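Local coordinates for protein (tenascin) (Gallus gallus, PDB 1QR4) that probably mediates adhesion in the extracellular matrix, through a two-domain fibronectin type-III segment that spans its heparin- and contactin-binding regions, at residues A[120-128]-A[139-147]. Numbering follows the deposited sequence.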
ATOM      1  N   SER A 120       1.282  -6.402   8.705  1.00 70.87           N
ATOM      2  CA  SER A 120       2.208  -5.293   8.537  1.00 76.51           C
ATOM      3  C   SER A 120       2.331  -4.559   9.868  1.00 75.10           C
ATOM      4  O   SER A 120       1.356  -4.444  10.618  1.00 74.04           O
ATOM      5  CB  SER A 120       1.691  -4.335   7.452  1.00 75.49           C
ATOM      6  OG  SER A 120       2.426  -3.121   7.430  1.00 69.72           O
ATOM      7  N   ARG A 121       3.540  -4.097  10.170  1.00 69.62           N
ATOM      8  CA  ARG A 121       3.791  -3.367  11.401  1.00 66.00           C
ATOM      9  C   ARG A 121       2.968  -2.088  11.345  1.00 67.22           C
ATOM     10  O   ARG A 121       3.040  -1.343  10.369  1.00 76.05           O
ATOM     11  CB  ARG A 121       5.279  -3.068  11.519  1.00 60.96           C
ATOM     12  CG  ARG A 121       5.642  -2.080  12.596  1.00 72.23           C
ATOM     13  CD  ARG A 121       7.140  -1.905  12.628  1.00 90.92           C
ATOM     14  NE  ARG A 121       7.552  -0.764  13.439  1.00 99.96           N
ATOM     15  CZ  ARG A 121       8.803  -0.543  13.833  1.00 99.93           C
ATOM     16  NH1 ARG A 121       9.765  -1.392  13.493  1.00 99.95           N
ATOM     17  NH2 ARG A 121       9.097   0.536  14.552  1.00100.00           N
ATOM     18  N   VAL A 122       2.168  -1.857  12.381  1.00 60.50           N
ATOM     19  CA  VAL A 122       1.295  -0.687  12.432  1.00 54.55           C
ATOM     20  C   VAL A 122       1.300   0.019  13.782  1.00 53.01           C
ATOM     21  O   VAL A 122       1.171  -0.622  14.827  1.00 54.21           O
ATOM     22  CB  VAL A 122      -0.165  -1.075  12.048  1.00 66.21           C
ATOM     23  CG1 VAL A 122      -0.514  -2.451  12.597  1.00 66.43           C
ATOM     24  CG2 VAL A 122      -1.157  -0.045  12.574  1.00 51.48           C
ATOM     25  N   ASP A 123       1.406   1.349  13.743  1.00 58.82           N
ATOM     26  CA  ASP A 123       1.432   2.170  14.953  1.00 61.23           C
ATOM     27  C   ASP A 123       0.041   2.508  15.479  1.00 71.57           C
ATOM     28  O   ASP A 123      -0.207   2.397  16.683  1.00 86.86           O
ATOM     29  CB  ASP A 123       2.184   3.482  14.717  1.00 57.50           C
ATOM     30  CG  ASP A 123       3.613   3.280  14.279  1.00 51.47           C
ATOM     31  OD1 ASP A 123       4.109   2.130  14.285  1.00 44.98           O
ATOM     32  OD2 ASP A 123       4.244   4.299  13.929  1.00 55.83           O
ATOM     33  N   SER A 124      -0.847   2.954  14.585  1.00 65.25           N
ATOM     34  CA  SER A 124      -2.223   3.323  14.953  1.00 51.79           C
ATOM     35  C   SER A 124      -3.248   3.134  13.815  1.00 50.88           C
ATOM     36  O   SER A 124      -2.909   2.648  12.734  1.00 58.60           O
ATOM     37  CB  SER A 124      -2.263   4.779  15.455  1.00 44.56           C
ATOM     38  OG  SER A 124      -1.768   5.686  14.480  1.00 46.66           O
ATOM     39  N   TYR A 125      -4.508   3.489  14.082  1.00 44.39           N
ATOM     40  CA  TYR A 125      -5.581   3.391  13.088  1.00 27.35           C
ATOM     41  C   TYR A 125      -6.427   4.657  13.138  1.00 30.37           C
ATOM     42  O   TYR A 125      -6.732   5.148  14.220  1.00 41.53           O
ATOM     43  CB  TYR A 125      -6.510   2.218  13.391  1.00 11.91           C
ATOM     44  CG  TYR A 125      -5.870   0.857  13.346  1.00 20.08           C
ATOM     45  CD1 TYR A 125      -5.703   0.188  12.139  1.00 30.28           C
ATOM     46  CD2 TYR A 125      -5.461   0.220  14.516  1.00 33.29           C
ATOM     47  CE1 TYR A 125      -5.146  -1.085  12.095  1.00 21.16           C
ATOM     48  CE2 TYR A 125      -4.897  -1.053  14.482  1.00 28.49           C
ATOM     49  CZ  TYR A 125      -4.747  -1.695  13.269  1.00 34.74           C
ATOM     50  OH  TYR A 125      -4.204  -2.954  13.229  1.00 55.83           O
ATOM     51  N   ARG A 126      -6.786   5.207  11.983  1.00 39.01           N
ATOM     52  CA  ARG A 126      -7.645   6.388  11.964  1.00 44.20           C
ATOM     53  C   ARG A 126      -9.058   5.994  11.508  1.00 44.92           C
ATOM     54  O   ARG A 126      -9.299   5.673  10.331  1.00 46.68           O
ATOM     55  CB  ARG A 126      -7.059   7.508  11.100  1.00 45.96           C
ATOM     56  CG  ARG A 126      -6.504   8.661  11.932  1.00 69.24           C
ATOM     57  CD  ARG A 126      -6.302   9.936  11.110  1.00 88.68           C
ATOM     58  NE  ARG A 126      -5.027   9.952  10.393  1.00 99.97           N
ATOM     59  CZ  ARG A 126      -3.844  10.160  10.970  1.00100.00           C
ATOM     60  NH1 ARG A 126      -3.764  10.371  12.280  1.00 97.29           N
ATOM     61  NH2 ARG A 126      -2.740  10.168  10.232  1.00 99.92           N
ATOM     62  N   VAL A 127      -9.964   5.945  12.483  1.00 38.07           N
ATOM     63  CA  VAL A 127     -11.362   5.585  12.269  1.00 32.81           C
ATOM     64  C   VAL A 127     -12.212   6.828  12.091  1.00 26.26           C
ATOM     65  O   VAL A 127     -12.473   7.547  13.053  1.00 33.00           O
ATOM     66  CB  VAL A 127     -11.932   4.806  13.479  1.00 23.24           C
ATOM     67  CG1 VAL A 127     -13.349   4.366  13.192  1.00 22.39           C
ATOM     68  CG2 VAL A 127     -11.062   3.606  13.802  1.00 33.73           C
ATOM     69  N   SER A 128     -12.632   7.090  10.862  1.00 27.16           N
ATOM     70  CA  SER A 128     -13.491   8.240  10.612  1.00 29.63           C
ATOM     71  C   SER A 128     -14.951   7.788  10.408  1.00 31.75           C
ATOM     72  O   SER A 128     -15.212   6.641  10.042  1.00 31.90           O
ATOM     73  CB  SER A 128     -12.996   9.031   9.398  1.00 25.54           C
ATOM     74  OG  SER A 128     -13.209   8.320   8.190  1.00 55.86           O
ATOM     75  N   VAL A 139     -13.120  11.917  13.257  1.00 48.25           N
ATOM     76  CA  VAL A 139     -12.015  10.974  13.318  1.00 45.45           C
ATOM     77  C   VAL A 139     -11.587  10.633  14.739  1.00 41.11           C
ATOM     78  O   VAL A 139     -11.484  11.513  15.587  1.00 49.56           O
ATOM     79  CB  VAL A 139     -10.812  11.501  12.480  1.00 42.26           C
ATOM     80  CG1 VAL A 139     -10.600  12.978  12.730  1.00 47.47           C
ATOM     81  CG2 VAL A 139      -9.551  10.732  12.797  1.00 41.64           C
ATOM     82  N   VAL A 140     -11.388   9.344  15.004  1.00 34.93           N
ATOM     83  CA  VAL A 140     -10.950   8.872  16.314  1.00 39.98           C
ATOM     84  C   VAL A 140      -9.720   8.001  16.122  1.00 42.24           C
ATOM     85  O   VAL A 140      -9.723   7.106  15.286  1.00 50.20           O
ATOM     86  CB  VAL A 140     -12.058   8.070  17.046  1.00 29.14           C
ATOM     87  CG1 VAL A 140     -11.443   7.093  18.066  1.00 37.33           C
ATOM     88  CG2 VAL A 140     -12.999   9.040  17.770  1.00 27.91           C
ATOM     89  N   THR A 141      -8.664   8.270  16.882  1.00 56.29           N
ATOM     90  CA  THR A 141      -7.445   7.485  16.747  1.00 50.32           C
ATOM     91  C   THR A 141      -7.366   6.459  17.875  1.00 43.77           C
ATOM     92  O   THR A 141      -7.777   6.723  19.002  1.00 54.40           O
ATOM     93  CB  THR A 141      -6.170   8.387  16.687  1.00 47.32           C
ATOM     94  OG1 THR A 141      -6.425   9.542  15.872  1.00 43.67           O
ATOM     95  CG2 THR A 141      -5.035   7.642  16.028  1.00 58.73           C
ATOM     96  N   VAL A 142      -6.907   5.260  17.539  1.00 31.54           N
ATOM     97  CA  VAL A 142      -6.789   4.196  18.512  1.00 44.03           C
ATOM     98  C   VAL A 142      -5.472   3.465  18.276  1.00 50.12           C
ATOM     99  O   VAL A 142      -5.075   3.259  17.130  1.00 56.65           O
ATOM    100  CB  VAL A 142      -8.012   3.243  18.430  1.00 44.17           C
ATOM    101  CG1 VAL A 142      -7.631   1.885  17.831  1.00 36.41           C
ATOM    102  CG2 VAL A 142      -8.654   3.103  19.808  1.00 50.85           C
ATOM    103  N   ASP A 143      -4.810   3.081  19.368  1.00 65.23           N
ATOM    104  CA  ASP A 143      -3.511   2.406  19.333  1.00 57.62           C
ATOM    105  C   ASP A 143      -3.453   1.106  18.522  1.00 52.95           C
ATOM    106  O   ASP A 143      -4.408   0.331  18.492  1.00 63.30           O
ATOM    107  CB  ASP A 143      -3.002   2.176  20.759  1.00 72.32           C
ATOM    108  CG  ASP A 143      -1.491   2.031  20.820  1.00 87.91           C
ATOM    109  OD1 ASP A 143      -0.785   3.053  20.646  1.00 79.74           O
ATOM    110  OD2 ASP A 143      -1.015   0.895  21.040  1.00 83.61           O
ATOM    111  N   GLY A 144      -2.290   0.865  17.921  1.00 36.14           N
ATOM    112  CA  GLY A 144      -2.067  -0.295  17.077  1.00 23.11           C
ATOM    113  C   GLY A 144      -2.340  -1.694  17.590  1.00 40.13           C
ATOM    114  O   GLY A 144      -2.606  -2.595  16.792  1.00 64.77           O
ATOM    115  N   SER A 145      -2.226  -1.902  18.896  1.00 49.76           N
ATOM    116  CA  SER A 145      -2.481  -3.220  19.474  1.00 54.87           C
ATOM    117  C   SER A 145      -3.980  -3.478  19.555  1.00 55.41           C
ATOM    118  O   SER A 145      -4.420  -4.633  19.575  1.00 58.64           O
ATOM    119  CB  SER A 145      -1.874  -3.310  20.869  1.00 38.07           C
ATOM    120  OG  SER A 145      -2.339  -2.239  21.669  1.00 51.73           O
ATOM    121  N   LYS A 146      -4.748  -2.387  19.605  1.00 57.68           N
ATOM    122  CA  LYS A 146      -6.208  -2.433  19.684  1.00 59.00           C
ATOM    123  C   LYS A 146      -6.802  -2.838  18.346  1.00 66.50           C
ATOM    124  O   LYS A 146      -6.335  -2.406  17.289  1.00 71.65           O
ATOM    125  CB  LYS A 146      -6.777  -1.075  20.113  1.00 61.55           C
ATOM    126  CG  LYS A 146      -6.176  -0.532  21.405  1.00 78.55           C
ATOM    127  CD  LYS A 146      -7.042   0.565  22.003  1.00 99.59           C
ATOM    128  CE  LYS A 146      -8.368  -0.002  22.521  1.00 99.81           C
ATOM    129  NZ  LYS A 146      -9.271   1.022  23.142  1.00 99.74           N
ATOM    130  N   THR A 147      -7.847  -3.660  18.404  1.00 58.06           N
ATOM    131  CA  THR A 147      -8.510  -4.162  17.208  1.00 44.31           C
ATOM    132  C   THR A 147      -9.983  -3.748  17.140  1.00 50.69           C
ATOM    133  O   THR A 147     -10.729  -4.209  16.272  1.00 53.32           O
ATOM    134  CB  THR A 147      -8.372  -5.699  17.144  1.00 52.49           C
ATOM    135  OG1 THR A 147      -9.111  -6.224  16.036  1.00 67.41           O
ATOM    136  CG2 THR A 147      -8.875  -6.331  18.428  1.00 61.05           C
TER
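Tyr125 and Val142 pair in register where two antiparallel strands of a beta hairpin, 124-128 and 139-143, run together. Tyr125 N donates to Val142 O at 3.1 Å, while the return bond from Val142 N is long and weak. Two residues on, Val127 and Val140 are joined more evenly: Val127 N reaches Val140 O at 3.0 Å and Val140 N reaches Val127 O at 2.9 Å.

The tight part is around the Tyr125 ring. With CG beside the backbone N (chi1 -63°), the ring reaches along the partner strand into the type I turn from Asp143 to Lys146. Tyr125 CD2 touches Val142 CG1 at 4.3 Å, and Tyr125 CE2 comes 3.6 Å from Gly144 O, which lies at the ring edge; Lys146 O approaches CE2 obliquely. Val122 CG2 rests over one face, toward the rim. A serine at this position would probably leave Val142 CG1 and the turn carbonyls without their aromatic neighbour and open a gap beneath Val122. At the turn itself Gly144 N bonds to Asp123 O at 2.9 Å.

The other face is looser and nearer solvent. Arg126 lies alongside Val139 and Thr141, its CD 3.7 Å from Val139 CG2, before the chain bends at chi3 (-84°) and carries the guanidinium toward Glu172 in a long, weak ion pair.

In this fibronectin type-III sandwich, strand 138-143 is an outer strand of its four-stranded sheet. Tyr125, Val127 and Val142 meet Trp115 of strand 111-115, while the other edge of 124-131 bonds to 159-168, where Asp123 and Ser124 form a classic beta bulge opposite Val167.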